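Cupin domain protein (Microcystis aeruginosa DIANCHI905, PDB 5ZBF) binds iron and 4-hydroxyphenylpyruvic acid as a cupin-superfamily isomerase, with a probable role in making the Choi moiety of aeruginosins. Local coordinates at residues H43-Q49 / A78-H84. Where two conformers were deposited one is given. Numbering follows the deposited sequence.
With FE2 (Fe (II) ion), chain C; ENO (3-(4-hydroxy-phenyl)pyruvic acid), chain B.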
# COMPACT_ATOMS: atom_id res chain seq x y z
N HIS A 43 15.99 11.99 2.78
CA HIS A 43 15.31 13.21 2.40
C HIS A 43 14.18 13.49 3.36
O HIS A 43 13.89 12.68 4.24
CB HIS A 43 14.84 13.18 0.94
CG HIS A 43 13.71 12.23 0.66
ND1 HIS A 43 13.25 12.00 -0.62
CD2 HIS A 43 12.94 11.47 1.48
CE1 HIS A 43 12.25 11.15 -0.58
NE2 HIS A 43 12.03 10.82 0.68
N GLN A 44 13.58 14.65 3.22
CA GLN A 44 12.40 14.99 3.99
C GLN A 44 11.43 15.73 3.09
O GLN A 44 11.83 16.36 2.11
CB GLN A 44 12.75 15.79 5.25
CG GLN A 44 13.57 17.04 5.02
CD GLN A 44 14.32 17.47 6.26
OE1 GLN A 44 15.55 17.54 6.25
NE2 GLN A 44 13.60 17.73 7.34
N HIS A 45 10.16 15.62 3.43
CA HIS A 45 9.11 16.31 2.71
C HIS A 45 7.91 16.46 3.62
O HIS A 45 7.74 15.68 4.57
CB HIS A 45 8.72 15.54 1.45
CG HIS A 45 8.74 14.05 1.61
ND1 HIS A 45 7.82 13.38 2.39
CD2 HIS A 45 9.56 13.11 1.10
CE1 HIS A 45 8.07 12.08 2.34
NE2 HIS A 45 9.12 11.89 1.56
N PRO A 46 7.05 17.45 3.33
CA PRO A 46 5.92 17.73 4.21
C PRO A 46 4.87 16.62 4.22
O PRO A 46 4.13 16.49 5.19
CB PRO A 46 5.34 19.03 3.64
CG PRO A 46 5.76 19.06 2.22
CD PRO A 46 7.07 18.32 2.13
N GLU A 47 4.82 15.81 3.16
CA GLU A 47 3.92 14.66 3.17
C GLU A 47 4.41 13.61 4.15
O GLU A 47 5.61 13.30 4.21
CB GLU A 47 3.80 14.03 1.78
CG GLU A 47 3.15 14.94 0.73
CD GLU A 47 4.11 15.92 0.08
OE1 GLU A 47 5.34 15.85 0.33
OE2 GLU A 47 3.63 16.78 -0.69
N SER A 48 3.48 13.07 4.93
CA SER A 48 3.71 11.86 5.70
C SER A 48 3.75 10.68 4.75
O SER A 48 3.11 10.70 3.69
CB SER A 48 2.59 11.63 6.71
OG SER A 48 2.51 12.71 7.62
N GLN A 49 4.50 9.65 5.13
CA GLN A 49 4.77 8.52 4.26
C GLN A 49 4.74 7.21 5.02
O GLN A 49 5.24 7.11 6.14
CB GLN A 49 6.13 8.72 3.60
CG GLN A 49 6.58 7.61 2.67
CD GLN A 49 7.99 7.83 2.15
OE1 GLN A 49 8.85 6.95 2.26
NE2 GLN A 49 8.22 9.00 1.61
N ALA A 78 7.07 7.31 8.19
CA ALA A 78 7.85 8.55 8.27
C ALA A 78 6.87 9.72 8.34
O ALA A 78 6.26 10.09 7.34
CB ALA A 78 8.75 8.69 7.06
N ASP A 79 6.71 10.29 9.54
CA ASP A 79 5.82 11.43 9.72
C ASP A 79 6.36 12.67 9.00
O ASP A 79 7.46 12.64 8.47
CB ASP A 79 5.60 11.70 11.20
CG ASP A 79 4.69 10.66 11.87
OD1 ASP A 79 4.01 9.87 11.17
OD2 ASP A 79 4.66 10.64 13.10
N ALA A 80 5.57 13.74 9.00
CA ALA A 80 5.87 14.95 8.22
C ALA A 80 7.27 15.47 8.51
O ALA A 80 7.63 15.64 9.67
CB ALA A 80 4.84 16.04 8.51
N ASN A 81 8.05 15.68 7.45
CA ASN A 81 9.41 16.23 7.54
C ASN A 81 10.41 15.44 8.40
O ASN A 81 11.45 15.97 8.79
CB ASN A 81 9.36 17.70 8.01
CG ASN A 81 8.64 18.58 7.02
OD1 ASN A 81 7.59 19.14 7.32
ND2 ASN A 81 9.19 18.68 5.80
N VAL A 82 10.10 14.17 8.68
CA VAL A 82 11.03 13.30 9.38
C VAL A 82 12.00 12.79 8.33
O VAL A 82 11.58 12.22 7.32
CB VAL A 82 10.32 12.13 10.08
CG1 VAL A 82 11.32 11.13 10.65
CG2 VAL A 82 9.41 12.66 11.17
N SER A 83 13.30 13.00 8.56
CA SER A 83 14.31 12.57 7.60
C SER A 83 14.33 11.06 7.50
O SER A 83 14.40 10.36 8.51
CB SER A 83 15.70 13.10 7.99
OG SER A 83 15.78 14.49 7.73
N HIS A 84 14.28 10.54 6.28
CA HIS A 84 14.30 9.10 6.07
C HIS A 84 15.07 8.74 4.82
O HIS A 84 14.99 9.43 3.79
CB HIS A 84 12.89 8.53 6.02
CG HIS A 84 12.02 9.15 4.97
ND1 HIS A 84 11.40 10.37 5.15
CD2 HIS A 84 11.63 8.70 3.75
CE1 HIS A 84 10.69 10.65 4.07
NE2 HIS A 84 10.81 9.66 3.21
FE FE2 C . 10.09 9.95 1.21
O4 ENO B . 10.80 8.06 0.59
C9 ENO B . 13.58 7.99 -2.75
C8 ENO B . 14.81 8.64 -2.87
C7 ENO B . 15.54 8.98 -1.73
C6 ENO B . 15.04 8.66 -0.47
C5 ENO B . 13.82 8.01 -0.35
C4 ENO B . 13.08 7.67 -1.48
O3 ENO B . 16.74 9.62 -1.85
C3 ENO B . 11.74 6.98 -1.32
C2 ENO B . 10.79 7.95 -0.64
C1 ENO B . 9.90 8.80 -1.44
O2 ENO B . 9.65 8.52 -2.64
O1 ENO B . 9.39 9.80 -0.88
O HOH W 1 9.84 13.53 5.56
O HOH W 2 7.55 11.98 5.53
O HOH W 3 3.25 14.10 10.70
O HOH W 4 3.47 8.62 8.49
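His84 is the residue to start from, with 105 Å² covered by 43-49. Its NE2 binds the iron at 2.1 Å, and its ring is aimed by a hydrogen bond from ND1 back to Val82 O (2.9 Å). The edge of the His43 ring meets the His84 face in an offset edge-to-face pair, centroids 4.6 Å apart; the two NE2 atoms lie 3.0 Å apart because both coordinate the metal. The backbones of the same two residues pair antiparallel: His43 N to His84 O is 2.9 Å and His84 N to His43 O 3.0 Å. Asn81, next in buried area, sits in the type II turn from Asp79 to Val82 and donates its backbone N-H to His45 O (N to O 2.9 Å), while Gln44 extends over the same turn, NE2 3.1 Å from Asn81 O. Water 1 links His45 N to Val82 O. At the other end Gln49 and Ala78 form a second hydrogen-bonded pair, Gln49 N to Ala78 O 2.9 Å and Ala78 N to Gln49 O 2.8 Å, where strands 48-55 and 74-78 run side by side. The paired ends thus carry His43, His84 and Gln49 to the iron; His45 is set in the intervening loop, ND1 bonded to Glu47 O at 2.9 Å. The 4-hydroxyphenylpyruvate adds O1 and O4 to make six ligands. The side chains of Lys100 and Gln30 and the backbone O of Glu41 hydrogen-bond the same molecule. This is the metal centre of a cupin beta-barrel, three histidines with Gln49 as the fourth protein ligand.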